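Chitin elicitor-binding protein (Oryza sativa subsp. japonica, PDB 5JCD) binds chitin oligosaccharides from fungal cell walls through its extracellular LysM region and helps pass the signal on to rice defence responses. Local coordinates at residues Cys5-Gly10 with Ser135-Glu140; Ala103-Gln108 with Leu128-Pro133; Ala148-Lys153 with Gly186-Val191. All blocks are in the same frame, centred on the assembly; numbering follows the deposited sequence.

Interaction 1 of 3, residues Cys5-Gly10 with Ser135-Glu140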
loop_
_atom_site.group_PDB
_atom_site.type_symbol
_atom_site.label_atom_id
_atom_site.label_comp_id
_atom_site.label_asym_id
_atom_site.label_seq_id
_atom_site.Cartn_x
_atom_site.Cartn_y
_atom_site.Cartn_z
ATOM N N CYS A 5 -11.523 -3.661 7.399
ATOM C CA CYS A 5 -11.763 -5.053 7.042
ATOM C C CYS A 5 -12.664 -5.676 8.097
ATOM O O CYS A 5 -12.362 -5.601 9.288
ATOM C CB CYS A 5 -10.454 -5.841 6.962
ATOM S SG CYS A 5 -10.658 -7.544 6.405
ATOM N N ALA A 6 -13.746 -6.316 7.656
ATOM C CA ALA A 6 -14.795 -6.773 8.563
ATOM C C ALA A 6 -14.953 -8.300 8.673
ATOM O O ALA A 6 -15.861 -8.775 9.356
ATOM C CB ALA A 6 -16.118 -6.162 8.140
ATOM N N VAL A 7 -14.071 -9.053 8.020
ATOM C CA VAL A 7 -14.126 -10.507 8.045
ATOM C C VAL A 7 -13.450 -11.060 9.283
ATOM O O VAL A 7 -12.897 -10.301 10.080
ATOM C CB VAL A 7 -13.471 -11.092 6.801
ATOM C CG1 VAL A 7 -14.152 -10.528 5.526
ATOM C CG2 VAL A 7 -12.000 -10.772 6.806
ATOM N N ALA A 8 -13.471 -12.381 9.439
ATOM C CA ALA A 8 -12.928 -12.993 10.646
ATOM C C ALA A 8 -11.461 -12.659 10.837
ATOM O O ALA A 8 -10.646 -12.761 9.907
ATOM C CB ALA A 8 -13.108 -14.500 10.622
ATOM N N SER A 9 -11.139 -12.272 12.062
ATOM C CA SER A 9 -9.777 -11.964 12.443
ATOM C C SER A 9 -8.868 -13.134 12.120
ATOM O O SER A 9 -9.224 -14.284 12.355
ATOM C CB SER A 9 -9.715 -11.645 13.925
ATOM O OG SER A 9 -8.375 -11.429 14.310
ATOM N N GLY A 10 -7.697 -12.833 11.571
ATOM C CA GLY A 10 -6.761 -13.863 11.155
ATOM C C GLY A 10 -6.908 -14.201 9.686
ATOM O O GLY A 10 -6.100 -14.941 9.139
ATOM N N SER A 135 -7.246 -4.868 2.865
ATOM C CA SER A 135 -8.462 -5.483 3.356
ATOM C C SER A 135 -8.667 -6.781 2.617
ATOM O O SER A 135 -8.102 -6.990 1.531
ATOM C CB SER A 135 -9.669 -4.579 3.124
ATOM O OG SER A 135 -10.860 -5.183 3.607
ATOM N N CYS A 136 -9.498 -7.640 3.185
ATOM C CA CYS A 136 -9.907 -8.827 2.462
ATOM C C CYS A 136 -11.434 -8.816 2.270
ATOM O O CYS A 136 -12.012 -9.840 1.916
ATOM C CB CYS A 136 -9.450 -10.090 3.193
ATOM S SG CYS A 136 -7.654 -10.185 3.592
ATOM N N ASP A 137 -12.087 -7.677 2.529
ATOM C CA ASP A 137 -13.545 -7.567 2.365
ATOM C C ASP A 137 -13.864 -7.837 0.919
ATOM O O ASP A 137 -13.094 -7.465 0.039
ATOM C CB ASP A 137 -14.073 -6.159 2.668
ATOM C CG ASP A 137 -14.073 -5.814 4.149
ATOM O OD1 ASP A 137 -14.165 -6.732 4.991
ATOM O OD2 ASP A 137 -13.968 -4.608 4.463
ATOM N N LYS A 138 -14.997 -8.491 0.683
ATOM C CA LYS A 138 -15.559 -8.610 -0.654
ATOM C C LYS A 138 -16.223 -7.286 -1.065
ATOM O O LYS A 138 -16.495 -6.415 -0.227
ATOM C CB LYS A 138 -16.582 -9.743 -0.680
ATOM C CG LYS A 138 -15.940 -11.138 -0.617
ATOM C CD LYS A 138 -16.956 -12.252 -0.406
ATOM C CE LYS A 138 -16.245 -13.601 -0.175
ATOM N NZ LYS A 138 -16.328 -14.565 -1.317
ATOM N N GLU A 139 -16.442 -7.116 -2.360
ATOM C CA GLU A 139 -17.166 -5.951 -2.848
ATOM C C GLU A 139 -18.537 -6.383 -3.383
ATOM O O GLU A 139 -18.644 -6.964 -4.475
ATOM C CB GLU A 139 -16.359 -5.210 -3.919
ATOM C CG GLU A 139 -16.966 -3.872 -4.334
ATOM C CD GLU A 139 -17.258 -2.982 -3.138
ATOM O OE1 GLU A 139 -18.217 -2.184 -3.205
ATOM O OE2 GLU A 139 -16.524 -3.067 -2.132
ATOM N N GLU A 140 -19.573 -6.101 -2.596
ATOM C CA GLU A 140 -20.933 -6.529 -2.901
ATOM C C GLU A 140 -20.995 -8.028 -3.228
ATOM O O GLU A 140 -21.553 -8.433 -4.257
ATOM C CB GLU A 140 -21.522 -5.695 -4.044
ATOM C CG GLU A 140 -22.711 -4.813 -3.622
ATOM C CD GLU A 140 -22.373 -3.327 -3.524
ATOM O OE1 GLU A 140 -22.339 -2.638 -4.570
ATOM O OE2 GLU A 140 -22.154 -2.841 -2.390
#
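Asp-137 reaches across to the backbone of Ala-6 and takes its amide in the one hydrogen bond between residues 5-10 and 135-140. The bond is short and nearly straight, with Ala-6 N 2.7 Å from Asp-137 OD1 and an N-H...O angle of 174°, and OD1 receives it on the syn lone pair, the side of the other carboxylate oxygen. OD2 lies 3.4 Å from Cys-5 CA and forms a salt bridge with Arg-174, so both oxygens are engaged and the negative charge is probably favoured. Ser-135 steadies the loop behind the carboxylate: its OG, anti to the backbone N, accepts from Asp-137 N at 3.0 Å in an ST turn and is also hydrogen-bonded to Thr-4 O.

The remaining contacts are van der Waals. Cys-5 CB rests 3.4 Å from Ser-135 OG, while Cys-5 SG, swung anti to its own N (chi1 -176°), lies near Cys-136 N. Val-7 touches with its branches, CG1 3.8 Å from Asp-137 OD1 and CG2 at the edge of contact with Cys-136 CB.

Two disulfides add covalent ties: Cys-5 is bonded to Cys-72 at the end of strand 63-72, and Cys-136 to Cys-13 in strand 12-20. The contact thus joins the loop between strands 3-4 and 12-20 to the one between strands 133-134 and 145-150, beside strand 63-72 and the Arg-174 end of helix 168-174.

Interaction 2 of 3, residues Ala103-Gln108 with Leu128-Pro133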
loop_
_atom_site.group_PDB
_atom_site.type_symbol
_atom_site.label_atom_id
_atom_site.label_comp_id
_atom_site.label_asym_id
_atom_site.label_seq_id
_atom_site.Cartn_x
_atom_site.Cartn_y
_atom_site.Cartn_z
ATOM N N ALA A 103 3.301 7.949 2.166
ATOM C CA ALA A 103 2.244 8.260 3.135
ATOM C C ALA A 103 1.059 7.279 3.071
ATOM O O ALA A 103 -0.066 7.648 3.415
ATOM C CB ALA A 103 1.755 9.712 2.981
ATOM N N PHE A 104 1.311 6.032 2.666
ATOM C CA PHE A 104 0.269 5.004 2.759
ATOM C C PHE A 104 -0.076 4.726 4.209
ATOM O O PHE A 104 -1.146 4.207 4.506
ATOM C CB PHE A 104 0.659 3.691 2.055
ATOM C CG PHE A 104 0.462 3.722 0.576
ATOM C CD1 PHE A 104 -0.793 3.993 0.040
ATOM C CD2 PHE A 104 1.516 3.461 -0.285
ATOM C CE1 PHE A 104 -0.995 4.029 -1.340
ATOM C CE2 PHE A 104 1.326 3.501 -1.663
ATOM C CZ PHE A 104 0.066 3.780 -2.190
ATOM N N VAL A 105 0.854 5.035 5.108
ATOM C CA VAL A 105 0.574 5.005 6.539
ATOM C C VAL A 105 0.930 6.347 7.171
ATOM O O VAL A 105 1.763 7.085 6.637
ATOM C CB VAL A 105 1.386 3.921 7.247
ATOM C CG1 VAL A 105 1.095 2.559 6.625
ATOM C CG2 VAL A 105 2.882 4.235 7.171
ATOM N N THR A 106 0.332 6.659 8.319
ATOM C CA THR A 106 0.779 7.822 9.100
ATOM C C THR A 106 1.773 7.390 10.153
ATOM O O THR A 106 1.884 6.198 10.461
ATOM C CB THR A 106 -0.370 8.483 9.837
ATOM O OG1 THR A 106 -0.858 7.571 10.826
ATOM C CG2 THR A 106 -1.482 8.825 8.885
ATOM N N TYR A 107 2.489 8.353 10.723
ATOM C CA TYR A 107 3.489 8.022 11.749
ATOM C C TYR A 107 2.810 7.470 12.990
ATOM O O TYR A 107 3.380 6.637 13.706
ATOM C CB TYR A 107 4.397 9.231 12.067
ATOM C CG TYR A 107 3.696 10.337 12.825
ATOM C CD1 TYR A 107 3.503 10.258 14.199
ATOM C CD2 TYR A 107 3.222 11.459 12.161
ATOM C CE1 TYR A 107 2.852 11.261 14.887
ATOM C CE2 TYR A 107 2.568 12.469 12.836
ATOM C CZ TYR A 107 2.387 12.365 14.202
ATOM O OH TYR A 107 1.742 13.363 14.892
ATOM N N GLN A 108 1.572 7.910 13.217
ATOM C CA GLN A 108 0.735 7.370 14.285
ATOM C C GLN A 108 0.496 5.872 14.092
ATOM O O GLN A 108 0.626 5.090 15.036
ATOM C CB GLN A 108 -0.632 8.059 14.304
ATOM C CG GLN A 108 -0.660 9.548 14.615
ATOM C CD GLN A 108 -0.491 10.420 13.383
ATOM O OE1 GLN A 108 0.233 10.070 12.459
ATOM N NE2 GLN A 108 -1.211 11.532 13.342
ATOM N N LEU A 128 11.279 -1.724 12.256
ATOM C CA LEU A 128 9.892 -1.288 12.372
ATOM C C LEU A 128 9.015 -2.093 11.408
ATOM O O LEU A 128 9.385 -2.312 10.246
ATOM C CB LEU A 128 9.769 0.204 12.044
ATOM C CG LEU A 128 10.528 1.263 12.841
ATOM C CD1 LEU A 128 10.422 2.618 12.154
ATOM C CD2 LEU A 128 9.974 1.345 14.252
ATOM N N TRP A 129 7.870 -2.559 11.895
ATOM C CA TRP A 129 6.862 -3.160 11.024
ATOM C C TRP A 129 6.041 -2.044 10.402
ATOM O O TRP A 129 5.405 -1.277 11.118
ATOM C CB TRP A 129 5.931 -4.080 11.821
ATOM C CG TRP A 129 4.711 -4.531 11.044
ATOM C CD1 TRP A 129 4.647 -4.818 9.701
ATOM C CD2 TRP A 129 3.376 -4.706 11.553
ATOM N NE1 TRP A 129 3.371 -5.182 9.355
ATOM C CE2 TRP A 129 2.565 -5.124 10.464
ATOM C CE3 TRP A 129 2.788 -4.568 12.822
ATOM C CZ2 TRP A 129 1.193 -5.400 10.601
ATOM C CZ3 TRP A 129 1.419 -4.845 12.961
ATOM C CH2 TRP A 129 0.636 -5.253 11.848
ATOM N N ILE A 130 6.022 -1.971 9.077
ATOM C CA ILE A 130 5.206 -0.979 8.388
ATOM C C ILE A 130 3.858 -1.610 7.979
ATOM O O ILE A 130 3.808 -2.467 7.103
ATOM C CB ILE A 130 5.941 -0.454 7.133
ATOM C CG1 ILE A 130 7.358 0.021 7.485
ATOM C CG2 ILE A 130 5.139 0.634 6.441
ATOM C CD1 ILE A 130 7.417 1.156 8.512
ATOM N N PRO A 131 2.757 -1.181 8.609
ATOM C CA PRO A 131 1.446 -1.764 8.306
ATOM C C PRO A 131 0.772 -1.156 7.070
ATOM O O PRO A 131 -0.162 -0.378 7.219
ATOM C CB PRO A 131 0.625 -1.396 9.538
ATOM C CG PRO A 131 1.196 -0.053 9.948
ATOM C CD PRO A 131 2.674 -0.130 9.636
ATOM N N LEU A 132 1.218 -1.516 5.874
ATOM C CA LEU A 132 0.536 -1.074 4.647
ATOM C C LEU A 132 -0.959 -1.402 4.682
ATOM O O LEU A 132 -1.374 -2.495 5.114
ATOM C CB LEU A 132 1.182 -1.722 3.425
ATOM C CG LEU A 132 2.695 -1.505 3.346
ATOM C CD1 LEU A 132 3.292 -2.331 2.244
ATOM C CD2 LEU A 132 2.981 -0.020 3.100
ATOM N N PRO A 133 -1.780 -0.448 4.244
ATOM C CA PRO A 133 -3.228 -0.624 4.337
ATOM C C PRO A 133 -3.786 -1.631 3.317
ATOM O O PRO A 133 -3.400 -1.662 2.142
ATOM C CB PRO A 133 -3.757 0.784 4.064
ATOM C CG PRO A 133 -2.742 1.373 3.145
ATOM C CD PRO A 133 -1.414 0.774 3.509
#
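Ile-130 opens the contact from the strand side, its CG2 methyl lying 4.3 Å from CG2 of Val-105. Ile-130 also packs on Ile-110 of helix 107-113, as Val-105 does, so both branched side chains pack against the same residue of that helix.

At Pro-131 the chain bends through an inverse gamma turn, closed by a weak hydrogen bond from Leu-132 N to Ile-130 O. Anti to the carbonyl carbon of its own residue (chi1 -57°), Val-105 CG1 comes to 3.2 Å from Pro-131 O, and it also reaches CG of the Pro-131 pyrrolidine ring, 4.2 Å away. Pro-131 O also accepts a hydrogen bond from Asn-2 ND2, which gives it a polar partner.

The elements joined belong to the first LysM range: the loop leading from helix 93-100 into helix 107-113, and the chain leaving strand 127-129, which pairs antiparallel with strand 84-86. This is the compact beta-alpha-alpha-beta layout of a LysM domain. The side chain of Pro-131 lies about 5 Å from that of Asn-114, a chitin-binding residue whose OD1 accepts from Trp-129 N.

Leu-132 presents its backbone, its N 4.1 Å from Val-105 CG1, while its side chain packs on Pro-83. Pro-133 then lays one side of its ring against the turn at Phe-104: CD meets Phe-104 CB at 3.9 Å, and CG meets Phe-104 O at 3.5 Å. From that CB the phenyl ring of Phe-104 leads away from the segment, toward Ala-148 and Ile-188.

Interaction 3 of 3, residues Ala148-Lys153 with Gly186-Val191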
loop_
_atom_site.group_PDB
_atom_site.type_symbol
_atom_site.label_atom_id
_atom_site.label_comp_id
_atom_site.label_asym_id
_atom_site.label_seq_id
_atom_site.Cartn_x
_atom_site.Cartn_y
_atom_site.Cartn_z
ATOM N N ALA A 148 -4.124 -0.181 -2.757
ATOM C CA ALA A 148 -3.926 1.130 -2.157
ATOM C C ALA A 148 -3.410 2.051 -3.223
ATOM O O ALA A 148 -2.380 1.761 -3.846
ATOM C CB ALA A 148 -2.936 1.055 -1.003
ATOM N N TYR A 149 -4.130 3.153 -3.435
ATOM C CA TYR A 149 -3.859 4.069 -4.538
ATOM C C TYR A 149 -3.723 5.514 -4.052
ATOM O O TYR A 149 -4.617 6.025 -3.357
ATOM C CB TYR A 149 -4.993 3.982 -5.544
ATOM C CG TYR A 149 -4.805 4.854 -6.734
ATOM C CD1 TYR A 149 -4.023 4.430 -7.803
ATOM C CD2 TYR A 149 -5.430 6.096 -6.817
ATOM C CE1 TYR A 149 -3.834 5.234 -8.917
ATOM C CE2 TYR A 149 -5.259 6.909 -7.940
ATOM C CZ TYR A 149 -4.450 6.467 -8.974
ATOM O OH TYR A 149 -4.264 7.228 -10.078
ATOM N N SER A 150 -2.600 6.157 -4.388
ATOM C CA SER A 150 -2.390 7.554 -4.049
ATOM C C SER A 150 -2.836 8.464 -5.195
ATOM O O SER A 150 -2.243 8.441 -6.262
ATOM C CB SER A 150 -0.915 7.811 -3.714
ATOM O OG SER A 150 -0.692 9.181 -3.403
ATOM N N VAL A 151 -3.855 9.282 -4.949
ATOM C CA VAL A 151 -4.423 10.139 -5.979
ATOM C C VAL A 151 -3.389 11.127 -6.545
ATOM O O VAL A 151 -2.680 11.842 -5.809
ATOM C CB VAL A 151 -5.624 10.954 -5.432
ATOM C CG1 VAL A 151 -6.048 11.985 -6.441
ATOM C CG2 VAL A 151 -6.801 10.039 -5.047
ATOM N N GLY A 152 -3.299 11.140 -7.862
ATOM C CA GLY A 152 -2.432 12.047 -8.580
ATOM C C GLY A 152 -3.053 13.418 -8.761
ATOM O O GLY A 152 -4.263 13.578 -8.638
ATOM N N LYS A 153 -2.219 14.414 -9.029
ATOM C CA LYS A 153 -2.700 15.772 -9.245
ATOM C C LYS A 153 -3.542 15.884 -10.510
ATOM O O LYS A 153 -3.134 15.449 -11.584
ATOM C CB LYS A 153 -1.515 16.743 -9.303
ATOM C CG LYS A 153 -1.662 17.904 -10.275
ATOM C CD LYS A 153 -0.787 19.083 -9.850
ATOM C CE LYS A 153 -1.360 19.783 -8.605
ATOM N NZ LYS A 153 -2.225 20.974 -8.933
ATOM N N GLY A 186 -2.639 12.995 -3.270
ATOM C CA GLY A 186 -1.996 12.261 -2.198
ATOM C C GLY A 186 -2.973 11.596 -1.245
ATOM O O GLY A 186 -2.561 10.841 -0.377
ATOM N N GLN A 187 -4.263 11.835 -1.436
ATOM C CA GLN A 187 -5.280 11.055 -0.733
ATOM C C GLN A 187 -5.147 9.567 -1.109
ATOM O O GLN A 187 -5.025 9.212 -2.277
ATOM C CB GLN A 187 -6.683 11.525 -1.121
ATOM C CG GLN A 187 -7.795 10.860 -0.310
ATOM C CD GLN A 187 -9.139 11.569 -0.481
ATOM O OE1 GLN A 187 -9.234 12.593 -1.166
ATOM N NE2 GLN A 187 -10.176 11.039 0.157
ATOM N N ILE A 188 -5.184 8.717 -0.102
ATOM C CA ILE A 188 -5.045 7.292 -0.281
ATOM C C ILE A 188 -6.400 6.614 -0.444
ATOM O O ILE A 188 -7.212 6.622 0.469
ATOM C CB ILE A 188 -4.344 6.667 0.931
ATOM C CG1 ILE A 188 -3.028 7.402 1.217
ATOM C CG2 ILE A 188 -4.139 5.186 0.712
ATOM C CD1 ILE A 188 -2.032 7.377 0.080
ATOM N N LEU A 189 -6.617 5.999 -1.597
ATOM C CA LEU A 189 -7.863 5.306 -1.872
ATOM C C LEU A 189 -7.702 3.770 -1.806
ATOM O O LEU A 189 -6.702 3.212 -2.253
ATOM C CB LEU A 189 -8.366 5.710 -3.267
ATOM C CG LEU A 189 -8.743 7.179 -3.537
ATOM C CD1 LEU A 189 -9.311 7.363 -4.944
ATOM C CD2 LEU A 189 -9.768 7.654 -2.543
ATOM N N ASP A 190 -8.726 3.112 -1.278
ATOM C CA ASP A 190 -8.866 1.660 -1.276
ATOM C C ASP A 190 -9.658 1.291 -2.525
ATOM O O ASP A 190 -10.858 1.504 -2.579
ATOM C CB ASP A 190 -9.621 1.197 -0.025
ATOM C CG ASP A 190 -9.939 -0.323 -0.022
ATOM O OD1 ASP A 190 -9.606 -1.033 -0.995
ATOM O OD2 ASP A 190 -10.548 -0.801 0.961
ATOM N N VAL A 191 -8.967 0.762 -3.529
ATOM C CA VAL A 191 -9.590 0.394 -4.798
ATOM C C VAL A 191 -9.869 -1.111 -4.900
ATOM O O VAL A 191 -8.938 -1.919 -4.955
ATOM C CB VAL A 191 -8.683 0.806 -5.955
ATOM C CG1 VAL A 191 -9.404 0.628 -7.264
ATOM C CG2 VAL A 191 -8.292 2.254 -5.793
#
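Tyr-149 and Leu-189 face each other as a hydrogen-bonded pair where strands 145-150 and 188-193 run antiparallel in the mixed sheet; these are the first and last strands of the second LysM beta-alpha-alpha-beta unit. Their CB atoms project to the same face, where Val-191 and Val-151 also gather. With CG anti to its backbone N (chi1 -179°), Tyr-149 runs out beside this group; its CB sits 3.7 Å from Val-191 CG2, and its ring lies obliquely to that methyl and to Leu-189 CD1. The phenol OH is hydrogen-bonded to Glu-155 OE1, which also takes Gly-152 N, so one carboxylate oxygen pins both the ring's far end and the chain beyond the strand.

Val-151 and Leu-189 cross obliquely, Val-151 CG2 resting 3.7 Å from Leu-189 CD1. Ile-160 of helix 157-163 packs on Tyr-149 and Val-151, and Leu-183, a chitin-binding residue, packs on Val-151 as well, which brings this face of the sheet up to a residue of the chitin site.

On the other face Ser-150 and Ile-188 form a non-hydrogen-bonded pair. Ile-188 bends its CD1 back over Ser-150 CB, 4.0 Å away, while Ala-148 and Ile-188 meet Phe-3 and Phe-104 from elsewhere in the fold. Asp-190, on this face too, binds Arg-174 in a salt bridge through OD2 and His-146 through OD1.

Backbone bonds hold the register: Tyr-149 N to Leu-189 O at 2.8 Å, the reciprocal Leu-189 N to Tyr-149 O at 2.7 Å, and Val-151 N to Gln-187 O at 2.9 Å. Past the strand ends, Gly-186, in a left-handed backbone conformation (phi 84°), gives its N to Val-151 O at 2.8 Å.

Interaction 2 is buried and made by apolar groups, in places against backbone oxygens; interactions 1 and 3 are partly buried and add hydrogen bonds: a carboxylate gripping one amide in interaction 1, a ladder of backbone bonds in interaction 3. Interactions 2 and 3 belong to the first and second LysM ranges and meet directly, Phe-104 CE1 lying 3.6 Å from Ala-148 CB and Phe-104 CD1 3.6 Å from Ile-188 CD1, so the two units share a hydrophobic seam. Residues 128-133 lead through Cys-134 into 135-140, from interaction 2 to interaction 1, whose disulfides add covalent ties. Arg-174 links interactions 1 and 3, pairing with both Asp-137 and Asp-190.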